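Local coordinates for protein putative exotoxin (superantigen) (Streptococcus pyogenes, PDB 1TY0) that probably acts as a secreted superantigen toxin that engages T-cell receptors, can dimerise through the same surface, and carries a zinc-binding site, at residues F172-A177 with I206-K211; Q132-K137 with L160-N165; I40-Y45 with V70-L75; T62-N67 with G89-S94. All coordinates share one frame; numbering follows the deposited sequence.

Contact 1 (F172-A177 with I206-K211); sequences FNLYDA and IYLWTK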
# COMPACT_ATOMS: atom_id res chain seq x y z
N PHE A 172 5.93 19.46 12.03
CA PHE A 172 6.65 18.37 11.38
C PHE A 172 7.19 18.75 10.01
O PHE A 172 6.51 19.39 9.22
CB PHE A 172 5.71 17.18 11.22
CG PHE A 172 5.09 16.74 12.50
CD1 PHE A 172 5.81 15.96 13.40
CD2 PHE A 172 3.80 17.14 12.84
CE1 PHE A 172 5.26 15.60 14.62
CE2 PHE A 172 3.25 16.79 14.06
CZ PHE A 172 3.98 16.01 14.95
N ASN A 173 8.43 18.35 9.76
CA ASN A 173 9.09 18.62 8.49
C ASN A 173 8.46 17.73 7.42
O ASN A 173 8.37 16.51 7.59
CB ASN A 173 10.58 18.31 8.63
CG ASN A 173 11.36 18.50 7.34
OD1 ASN A 173 10.88 19.13 6.40
ND2 ASN A 173 12.58 17.98 7.31
N LEU A 174 8.01 18.34 6.32
CA LEU A 174 7.38 17.58 5.24
C LEU A 174 8.38 17.01 4.24
O LEU A 174 8.03 16.19 3.40
CB LEU A 174 6.37 18.47 4.51
CG LEU A 174 5.06 18.73 5.26
CD1 LEU A 174 4.24 19.78 4.53
CD2 LEU A 174 4.28 17.43 5.39
N TYR A 175 9.63 17.44 4.35
CA TYR A 175 10.67 16.96 3.45
C TYR A 175 11.73 16.26 4.29
O TYR A 175 12.93 16.49 4.13
CB TYR A 175 11.25 18.15 2.68
CG TYR A 175 10.26 18.73 1.69
CD1 TYR A 175 9.32 19.68 2.09
CD2 TYR A 175 10.21 18.25 0.39
CE1 TYR A 175 8.35 20.15 1.20
CE2 TYR A 175 9.24 18.71 -0.51
CZ TYR A 175 8.32 19.65 -0.10
OH TYR A 175 7.35 20.08 -1.00
N ASP A 176 11.26 15.38 5.17
CA ASP A 176 12.12 14.64 6.08
C ASP A 176 12.71 13.33 5.55
O ASP A 176 12.33 12.24 5.98
CB ASP A 176 11.37 14.38 7.40
CG ASP A 176 10.06 13.62 7.19
OD1 ASP A 176 9.40 13.82 6.15
OD2 ASP A 176 9.69 12.83 8.09
N ALA A 177 13.65 13.45 4.62
CA ALA A 177 14.31 12.28 4.06
C ALA A 177 15.58 12.66 3.31
O ALA A 177 15.81 13.83 3.02
CB ALA A 177 13.37 11.54 3.11
N ILE A 206 -0.35 24.43 6.88
CA ILE A 206 0.61 23.81 5.98
C ILE A 206 1.44 24.97 5.46
O ILE A 206 0.90 25.89 4.84
CB ILE A 206 -0.07 23.12 4.78
CG1 ILE A 206 -0.90 21.93 5.25
CG2 ILE A 206 1.00 22.66 3.78
CD1 ILE A 206 -1.68 21.26 4.14
N TYR A 207 2.74 24.93 5.72
CA TYR A 207 3.65 25.97 5.25
C TYR A 207 4.55 25.41 4.16
O TYR A 207 5.37 24.53 4.43
CB TYR A 207 4.54 26.46 6.39
CG TYR A 207 3.81 27.18 7.51
CD1 TYR A 207 3.45 28.53 7.38
CD2 TYR A 207 3.50 26.53 8.70
CE1 TYR A 207 2.81 29.20 8.42
CE2 TYR A 207 2.86 27.18 9.74
CZ TYR A 207 2.51 28.52 9.60
OH TYR A 207 1.89 29.17 10.64
N LEU A 208 4.39 25.88 2.93
CA LEU A 208 5.24 25.42 1.84
C LEU A 208 6.16 26.57 1.45
O LEU A 208 5.74 27.73 1.42
CB LEU A 208 4.40 25.00 0.64
CG LEU A 208 3.45 23.82 0.88
CD1 LEU A 208 2.74 23.48 -0.42
CD2 LEU A 208 4.25 22.63 1.39
N TRP A 209 7.42 26.26 1.15
CA TRP A 209 8.38 27.29 0.76
C TRP A 209 9.08 26.94 -0.54
O TRP A 209 9.37 25.77 -0.80
CB TRP A 209 9.42 27.49 1.86
CG TRP A 209 8.82 27.58 3.22
CD1 TRP A 209 8.57 26.54 4.08
CD2 TRP A 209 8.37 28.77 3.87
NE1 TRP A 209 7.99 27.02 5.23
CE2 TRP A 209 7.86 28.38 5.13
CE3 TRP A 209 8.36 30.12 3.52
CZ2 TRP A 209 7.33 29.30 6.04
CZ3 TRP A 209 7.83 31.04 4.43
CH2 TRP A 209 7.33 30.62 5.67
N THR A 210 9.34 27.95 -1.36
CA THR A 210 10.01 27.75 -2.64
C THR A 210 11.45 28.24 -2.57
O THR A 210 12.20 28.16 -3.54
CB THR A 210 9.30 28.50 -3.78
OG1 THR A 210 9.38 29.91 -3.54
CG2 THR A 210 7.84 28.08 -3.87
N LYS A 211 11.83 28.77 -1.41
CA LYS A 211 13.18 29.29 -1.20
C LYS A 211 13.46 29.55 0.28
O LYS A 211 12.56 29.30 1.11
CB LYS A 211 13.36 30.58 -2.00
OXT LYS A 211 14.58 30.00 0.59
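With chi1 at -75° and chi2 extended at 172°, Leu174 carries its CD1 methyl to Leu208 and Ile206 of strand 201-209; of these two, Leu208 bends its end nearer. Leu208 is extended in chi2 as well, yet it is the second branch, CD2, that comes nearest, 4.2 Å from CD1 of Leu174. Ile206 offers its short branch instead: CG2 lies 4.4 Å from the same Leu174 CD1. A single methyl thus faces two branches set two residues apart on one side of the strand. These are loose, purely apolar contacts between buried side chains. They join strands that are not neighbours: in the mixed sheet of the beta-grasp domain, strand 157-164 runs between 168-173 and 201-209, and the three side chains meet over it on the face covered by helix 131-146, where Ile138 and Leu142 touch Ile206. Leu174 stands just past the end of its strand, where the chain turns. Asn173 forms an Asx turn there, its OD1 accepting from Tyr175 N at 2.9 Å with an N-H...O angle of 161°; the donor sits above the carbonyl plane. An inverse gamma turn centred on Asp176 follows, closed by a weak 3.2 Å bond from Ala177 N to Tyr175 O. Asp176 makes salt bridges to Arg139 through OD1 and to Lys189 through OD2, while Tyr175 OH bonds to Ile148 O. The side chain of Ile206 is about 6 Å from that of Asp205, one of the zinc ligands observed in this protein, although no metal is bound to this chain here.

Contact 2 (Q132-K137 with L160-N165); sequences QEFDFK and LEIAIN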
# COMPACT_ATOMS: atom_id res chain seq x y z
N GLN A 132 0.37 10.21 12.98
CA GLN A 132 0.74 9.42 11.81
C GLN A 132 -0.42 9.39 10.81
O GLN A 132 -0.22 9.56 9.61
CB GLN A 132 1.11 7.98 12.21
CG GLN A 132 1.41 7.08 11.00
CD GLN A 132 1.97 5.70 11.38
OE1 GLN A 132 2.36 4.92 10.50
NE2 GLN A 132 2.01 5.39 12.67
N GLU A 133 -1.64 9.17 11.30
CA GLU A 133 -2.79 9.12 10.41
C GLU A 133 -3.03 10.48 9.77
O GLU A 133 -3.27 10.58 8.56
CB GLU A 133 -4.05 8.69 11.16
CG GLU A 133 -5.28 8.63 10.26
CD GLU A 133 -6.51 8.09 10.96
OE1 GLU A 133 -6.38 7.45 12.02
OE2 GLU A 133 -7.62 8.30 10.42
N PHE A 134 -2.97 11.53 10.58
CA PHE A 134 -3.18 12.88 10.06
C PHE A 134 -2.10 13.23 9.04
O PHE A 134 -2.39 13.76 7.96
CB PHE A 134 -3.17 13.88 11.21
CG PHE A 134 -3.74 15.22 10.85
CD1 PHE A 134 -3.01 16.12 10.09
CD2 PHE A 134 -5.03 15.57 11.26
CE1 PHE A 134 -3.55 17.36 9.74
CE2 PHE A 134 -5.57 16.80 10.91
CZ PHE A 134 -4.83 17.70 10.15
N ASP A 135 -0.85 12.93 9.38
CA ASP A 135 0.29 13.23 8.52
C ASP A 135 0.18 12.51 7.18
O ASP A 135 0.33 13.11 6.12
CB ASP A 135 1.59 12.84 9.25
CG ASP A 135 2.84 13.31 8.53
OD1 ASP A 135 2.77 14.31 7.78
OD2 ASP A 135 3.91 12.70 8.74
N PHE A 136 -0.10 11.21 7.22
CA PHE A 136 -0.25 10.44 5.99
C PHE A 136 -1.33 11.02 5.09
O PHE A 136 -1.11 11.24 3.90
CB PHE A 136 -0.61 8.99 6.31
CG PHE A 136 -1.08 8.21 5.12
CD1 PHE A 136 -0.18 7.79 4.14
CD2 PHE A 136 -2.43 7.93 4.95
CE1 PHE A 136 -0.63 7.11 3.01
CE2 PHE A 136 -2.89 7.25 3.83
CZ PHE A 136 -1.99 6.84 2.85
N LYS A 137 -2.51 11.28 5.66
CA LYS A 137 -3.61 11.81 4.86
C LYS A 137 -3.34 13.18 4.29
O LYS A 137 -3.64 13.43 3.12
CB LYS A 137 -4.90 11.81 5.69
CG LYS A 137 -5.37 10.39 6.02
CD LYS A 137 -6.70 10.36 6.77
CE LYS A 137 -7.18 8.91 6.86
NZ LYS A 137 -8.41 8.76 7.70
N LEU A 160 4.22 20.97 8.58
CA LEU A 160 2.82 20.74 8.91
C LEU A 160 2.71 21.07 10.38
O LEU A 160 3.44 20.51 11.20
CB LEU A 160 2.45 19.27 8.68
CG LEU A 160 1.18 18.78 9.37
CD1 LEU A 160 -0.01 19.61 8.93
CD2 LEU A 160 0.96 17.31 9.03
N GLU A 161 1.84 22.01 10.72
CA GLU A 161 1.66 22.39 12.11
C GLU A 161 0.23 22.11 12.54
O GLU A 161 -0.72 22.51 11.86
CB GLU A 161 1.96 23.88 12.32
CG GLU A 161 3.37 24.29 11.93
CD GLU A 161 3.78 25.60 12.56
OE1 GLU A 161 2.93 26.53 12.60
OE2 GLU A 161 4.93 25.72 13.02
N ILE A 162 0.09 21.41 13.65
CA ILE A 162 -1.22 21.07 14.17
C ILE A 162 -1.48 21.84 15.46
O ILE A 162 -0.75 21.69 16.44
CB ILE A 162 -1.34 19.56 14.46
CG1 ILE A 162 -1.01 18.77 13.20
CG2 ILE A 162 -2.74 19.23 14.95
CD1 ILE A 162 -1.87 19.13 12.02
N ALA A 163 -2.52 22.66 15.44
CA ALA A 163 -2.88 23.46 16.61
C ALA A 163 -3.81 22.68 17.53
O ALA A 163 -4.91 22.29 17.15
CB ALA A 163 -3.54 24.75 16.17
N ILE A 164 -3.35 22.47 18.76
CA ILE A 164 -4.11 21.76 19.78
C ILE A 164 -4.40 22.76 20.89
O ILE A 164 -3.55 23.58 21.23
CB ILE A 164 -3.29 20.59 20.36
CG1 ILE A 164 -2.77 19.70 19.23
CG2 ILE A 164 -4.13 19.80 21.35
CD1 ILE A 164 -3.85 19.09 18.37
N ASN A 165 -5.60 22.69 21.46
CA ASN A 165 -5.97 23.61 22.54
C ASN A 165 -4.90 23.59 23.62
O ASN A 165 -4.54 22.53 24.13
CB ASN A 165 -7.33 23.21 23.14
CG ASN A 165 -8.44 23.16 22.11
OD1 ASN A 165 -8.56 24.04 21.25
ND2 ASN A 165 -9.28 22.12 22.19
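In the beta-grasp domain, helix 131-146 lies across the mixed sheet, and here its Phe134 and Asp135 meet Leu160 and Ile162 of strand 157-164. The short helix and strand axes approach to 10.7 Å and run at 134° to each other. Leu160 and Ile162 alternate with Glu161 and both project from the sheet toward the helix. The Phe134 ring, swung anti to its own nitrogen (chi1 -164°), and Ile162 come from opposite directions. The CD1 methyl of Ile162 reaches the ring obliquely, 3.3 Å from CE1 of Phe134, a tight approach. The ring atoms beside it, CD1 and CZ of Phe134, are each 3.8 Å from that methyl. Leu160 CD1 approaches the same Phe134 CE1 more loosely, at 4.3 Å, so two aliphatic chains converge on one part of the ring. The Asp135 carboxylate is buried but well supplied: OD1 makes a salt bridge to Arg139 and OD2 a hydrogen bond to Tyr190. Away from the strand, Glu133 and Lys137, one helical turn apart, form a salt bridge, and Glu133 makes another to Lys126. The sheet beneath bears zinc ligands seen in this protein, the side chain of His169 lying about 7 Å from that of Ile162. Beside its ion pair, Asp135 OD1 rests 3.7 Å from the CD2 methyl of Leu160.

Contact 3 (I40-Y45 with V70-L75); sequences IDISSY and VNIFGL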
# COMPACT_ATOMS: atom_id res chain seq x y z
N ILE A 40 -1.37 -7.00 18.15
CA ILE A 40 -2.81 -6.85 17.98
C ILE A 40 -3.43 -7.84 17.00
O ILE A 40 -2.90 -8.07 15.92
CB ILE A 40 -3.15 -5.41 17.49
CG1 ILE A 40 -2.39 -4.37 18.32
CG2 ILE A 40 -4.64 -5.18 17.52
CD1 ILE A 40 -2.61 -4.46 19.80
N ASP A 41 -4.56 -8.40 17.40
CA ASP A 41 -5.25 -9.37 16.57
C ASP A 41 -6.22 -8.75 15.55
O ASP A 41 -7.06 -7.93 15.91
CB ASP A 41 -6.02 -10.34 17.46
CG ASP A 41 -6.66 -11.46 16.68
OD1 ASP A 41 -6.07 -11.89 15.68
OD2 ASP A 41 -7.75 -11.93 17.08
N ILE A 42 -6.07 -9.13 14.29
CA ILE A 42 -7.00 -8.65 13.26
C ILE A 42 -7.55 -9.86 12.49
O ILE A 42 -8.07 -9.73 11.38
CB ILE A 42 -6.34 -7.65 12.27
CG1 ILE A 42 -5.21 -8.31 11.49
CG2 ILE A 42 -5.82 -6.44 13.04
CD1 ILE A 42 -4.69 -7.46 10.35
N SER A 43 -7.46 -11.03 13.12
CA SER A 43 -7.91 -12.28 12.50
C SER A 43 -9.35 -12.25 12.01
O SER A 43 -9.66 -12.80 10.95
CB SER A 43 -7.74 -13.46 13.48
OG SER A 43 -6.39 -13.64 13.84
N SER A 44 -10.23 -11.60 12.77
CA SER A 44 -11.64 -11.52 12.41
C SER A 44 -11.86 -10.85 11.06
O SER A 44 -12.78 -11.20 10.31
CB SER A 44 -12.42 -10.76 13.49
OG SER A 44 -11.93 -9.44 13.66
N TYR A 45 -11.01 -9.87 10.74
CA TYR A 45 -11.09 -9.14 9.48
C TYR A 45 -10.55 -9.97 8.32
O TYR A 45 -11.07 -9.92 7.21
CB TYR A 45 -10.25 -7.87 9.57
CG TYR A 45 -10.89 -6.74 10.33
CD1 TYR A 45 -11.79 -5.88 9.71
CD2 TYR A 45 -10.55 -6.49 11.66
CE1 TYR A 45 -12.33 -4.80 10.39
CE2 TYR A 45 -11.08 -5.41 12.34
CZ TYR A 45 -11.97 -4.57 11.70
OH TYR A 45 -12.50 -3.48 12.36
N VAL A 70 -8.29 -1.46 20.54
CA VAL A 70 -7.61 -0.32 19.95
C VAL A 70 -7.87 -0.21 18.46
O VAL A 70 -8.34 -1.15 17.82
CB VAL A 70 -6.07 -0.42 20.14
CG1 VAL A 70 -5.72 -0.37 21.63
CG2 VAL A 70 -5.55 -1.70 19.52
N ASN A 71 -7.57 0.97 17.92
CA ASN A 71 -7.69 1.21 16.49
C ASN A 71 -6.28 1.28 15.95
O ASN A 71 -5.35 1.72 16.64
CB ASN A 71 -8.41 2.52 16.22
CG ASN A 71 -9.86 2.47 16.64
OD1 ASN A 71 -10.51 1.44 16.49
ND2 ASN A 71 -10.38 3.58 17.15
N ILE A 72 -6.12 0.86 14.70
CA ILE A 72 -4.83 0.85 14.06
C ILE A 72 -4.85 1.64 12.77
O ILE A 72 -5.73 1.46 11.93
CB ILE A 72 -4.39 -0.58 13.69
CG1 ILE A 72 -4.32 -1.46 14.94
CG2 ILE A 72 -3.05 -0.54 12.95
CD1 ILE A 72 -4.12 -2.93 14.62
N PHE A 73 -3.88 2.53 12.63
CA PHE A 73 -3.71 3.28 11.38
C PHE A 73 -2.21 3.48 11.28
O PHE A 73 -1.66 4.44 11.85
CB PHE A 73 -4.41 4.63 11.37
CG PHE A 73 -4.52 5.22 9.99
CD1 PHE A 73 -3.41 5.79 9.37
CD2 PHE A 73 -5.70 5.11 9.27
CE1 PHE A 73 -3.48 6.24 8.06
CE2 PHE A 73 -5.78 5.57 7.95
CZ PHE A 73 -4.67 6.13 7.34
N GLY A 74 -1.56 2.57 10.58
CA GLY A 74 -0.12 2.66 10.44
C GLY A 74 0.35 2.34 9.05
O GLY A 74 -0.31 1.61 8.30
N LEU A 75 1.50 2.89 8.68
CA LEU A 75 2.05 2.65 7.36
C LEU A 75 3.05 1.50 7.44
O LEU A 75 4.00 1.55 8.22
CB LEU A 75 2.73 3.93 6.84
CG LEU A 75 1.86 5.18 6.97
CD1 LEU A 75 2.58 6.39 6.37
CD2 LEU A 75 0.52 4.96 6.27
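Ile40 and Ile72 run alongside each other, pointing opposite ways, which brings the CD1 methyl of Ile72 to 3.7 Å from CG2 and 3.9 Å from CB of Ile40. The same methyl is 4.2 Å from CG2 of Ile42, so the end of Ile72 lies against two isoleucines of segment 40-45. The long branch of Ile40 goes elsewhere, its CD1 lying 4.0 Å from Val70 CG2. That Val70 methyl stands between its own backbone nitrogen and carbonyl carbon (chi1 -63° for CG1), and CG2 of Ile40 is also close to it, at 4.1 Å. All four side chains are buried and the contact is wholly apolar. A second shell of polar bonds shapes the chain next to it. Asp41, turned away from segment 70-75, folds back on Ser43 in an Asx turn: its OD1 takes the Ser43 N-H at 3.0 Å from above the carboxylate plane and Ser43 OG at 2.6 Å on the syn lone pair. The two bonds to one oxygen hold Ser43 at the passage from strand to the short helix 43-46, and Ile42, at the N-cap position, still points toward segment 70-75. Ser43 OG is held further by Phe50 N. In the OB-fold domain, strand 28-33 pairs with both 37-41 and 69-74, so these residues meet across it on the inside of the curled sheet. Cys28 and Ile30 from that strand, Val23 and Tyr25 from strand 23-26, and Tyr85, Ile87 and Val91 from strand 84-93 pack around them.

Contact 4 (T62-N67 with G89-S94); sequences TKFTKN and GGVTPS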
# COMPACT_ATOMS: atom_id res chain seq x y z
N THR A 62 3.16 0.86 28.06
CA THR A 62 2.78 0.90 29.47
C THR A 62 1.49 1.69 29.66
O THR A 62 0.83 1.57 30.70
CB THR A 62 3.90 1.54 30.32
OG1 THR A 62 4.23 2.83 29.80
CG2 THR A 62 5.15 0.67 30.30
N LYS A 63 1.13 2.48 28.66
CA LYS A 63 -0.10 3.29 28.70
C LYS A 63 -1.32 2.43 28.37
O LYS A 63 -2.46 2.86 28.55
CB LYS A 63 -0.02 4.44 27.70
CG LYS A 63 1.13 5.41 27.92
CD LYS A 63 1.13 6.48 26.84
CE LYS A 63 2.31 7.42 26.95
NZ LYS A 63 2.30 8.43 25.85
N PHE A 64 -1.07 1.22 27.87
CA PHE A 64 -2.14 0.31 27.49
C PHE A 64 -2.15 -0.96 28.34
O PHE A 64 -1.24 -1.19 29.14
CB PHE A 64 -1.98 -0.06 26.01
CG PHE A 64 -2.13 1.12 25.07
CD1 PHE A 64 -1.07 1.99 24.86
CD2 PHE A 64 -3.33 1.35 24.41
CE1 PHE A 64 -1.21 3.09 24.00
CE2 PHE A 64 -3.48 2.43 23.55
CZ PHE A 64 -2.42 3.31 23.34
N THR A 65 -3.17 -1.79 28.16
CA THR A 65 -3.28 -3.04 28.91
C THR A 65 -3.77 -4.15 27.98
O THR A 65 -4.50 -3.89 27.03
CB THR A 65 -4.25 -2.91 30.11
OG1 THR A 65 -5.60 -2.79 29.63
CG2 THR A 65 -3.91 -1.69 30.94
N LYS A 66 -3.37 -5.39 28.25
CA LYS A 66 -3.80 -6.51 27.42
C LYS A 66 -5.32 -6.58 27.37
O LYS A 66 -6.01 -6.27 28.34
CB LYS A 66 -3.25 -7.84 27.94
CG LYS A 66 -1.75 -8.00 27.80
CD LYS A 66 -1.30 -9.40 28.23
CE LYS A 66 -1.61 -9.66 29.69
NZ LYS A 66 -1.15 -11.02 30.13
N ASN A 67 -5.81 -7.00 26.21
CA ASN A 67 -7.23 -7.16 25.93
C ASN A 67 -8.04 -5.88 25.85
O ASN A 67 -9.27 -5.89 25.89
CB ASN A 67 -7.84 -8.15 26.91
CG ASN A 67 -7.20 -9.52 26.81
OD1 ASN A 67 -7.00 -10.03 25.71
ND2 ASN A 67 -6.86 -10.11 27.95
N GLY A 89 4.09 2.55 15.71
CA GLY A 89 3.00 3.29 16.32
C GLY A 89 1.65 3.05 15.65
O GLY A 89 1.32 1.92 15.28
N GLY A 90 0.88 4.13 15.49
CA GLY A 90 -0.44 4.05 14.86
C GLY A 90 -1.52 3.42 15.72
O GLY A 90 -2.59 3.08 15.23
N VAL A 91 -1.26 3.28 17.02
CA VAL A 91 -2.21 2.63 17.91
C VAL A 91 -2.91 3.59 18.87
O VAL A 91 -2.26 4.30 19.62
CB VAL A 91 -1.50 1.54 18.73
CG1 VAL A 91 -2.47 0.87 19.69
CG2 VAL A 91 -0.88 0.51 17.78
N THR A 92 -4.24 3.59 18.84
CA THR A 92 -5.04 4.45 19.71
C THR A 92 -6.15 3.67 20.40
O THR A 92 -6.60 2.63 19.92
CB THR A 92 -5.72 5.60 18.92
OG1 THR A 92 -6.47 5.04 17.82
CG2 THR A 92 -4.69 6.58 18.41
N PRO A 93 -6.60 4.16 21.56
CA PRO A 93 -7.67 3.47 22.28
C PRO A 93 -8.95 3.58 21.47
O PRO A 93 -9.25 4.64 20.91
CB PRO A 93 -7.77 4.26 23.58
CG PRO A 93 -6.40 4.84 23.76
CD PRO A 93 -6.05 5.27 22.36
N SER A 94 -9.69 2.48 21.37
CA SER A 94 -10.97 2.49 20.66
C SER A 94 -11.98 2.74 21.78
O SER A 94 -12.20 1.87 22.62
CB SER A 94 -11.25 1.14 20.01
OG SER A 94 -12.48 1.16 19.30
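Phe64 lays the CE2 corner of its ring against Pro93, with CE2 3.8 Å from CG and 4.0 Å from CD of the proline. The two side chains cross at about a right angle, and the proline approaches the ring obliquely. Two residues before the proline, the CG1 methyl of Val91 is 4.3 Å from CE2 of Phe64, while the Val91 carbonyl O lies 3.9 Å from CZ of Phe64. Between these two residues the backbone itself meets the aromatic rim: Thr92 C is at the ring edge, near its plane, 4.3 Å from CE2 of Phe64. Thr92 turns its own side chain away, which leaves the main chain to fill that position. Phe64 gets there with CG anti to its carbonyl carbon (chi1 -63°), projecting from the loop between strands 51-55 and 69-74 toward the end of strand 84-93. Both segments belong to the OB-fold domain, and the ring enters its apolar interior: Ile30 and Leu33 of strand 28-33 and Val70 of strand 69-74 touch it, and Phe38 meets it edge-to-face. Just before Val91 the strand is interrupted at Gly89 and Gly90, both with positive phi; Gly89 O bonds to Ser54 OG. Pro93 also touches Ile128 of strand 128-130. The contact ties a mostly exposed loop to the strand through one buried aromatic side chain, and because ring, methyl and proline meet by van der Waals contact, shape complementarity rather than a directional bond probably governs how the ring sits against this strand.

Contacts 3 and 4 belong to the OB-fold domain, contacts 1 and 2 to the beta-grasp domain that follows in the chain. The segments of contacts 3 and 4 alternate along the sequence, and their centres are 11 Å apart: strands 69-74 and 84-93 pair through Asn71 N to Thr92 O and Phe73 N to Gly90 O. Contacts 2 and 1 come in series, 14 Å apart, sharing one sheet through strand 157-164. The helix of contact 2 reaches the OB-fold domain, where Gln132 OE1 probably bonds to Leu75 N. Contacts 1 and 3 stand 31 Å apart, on opposite sides of the chain's centre, with contact 2, which touches the other three, between them.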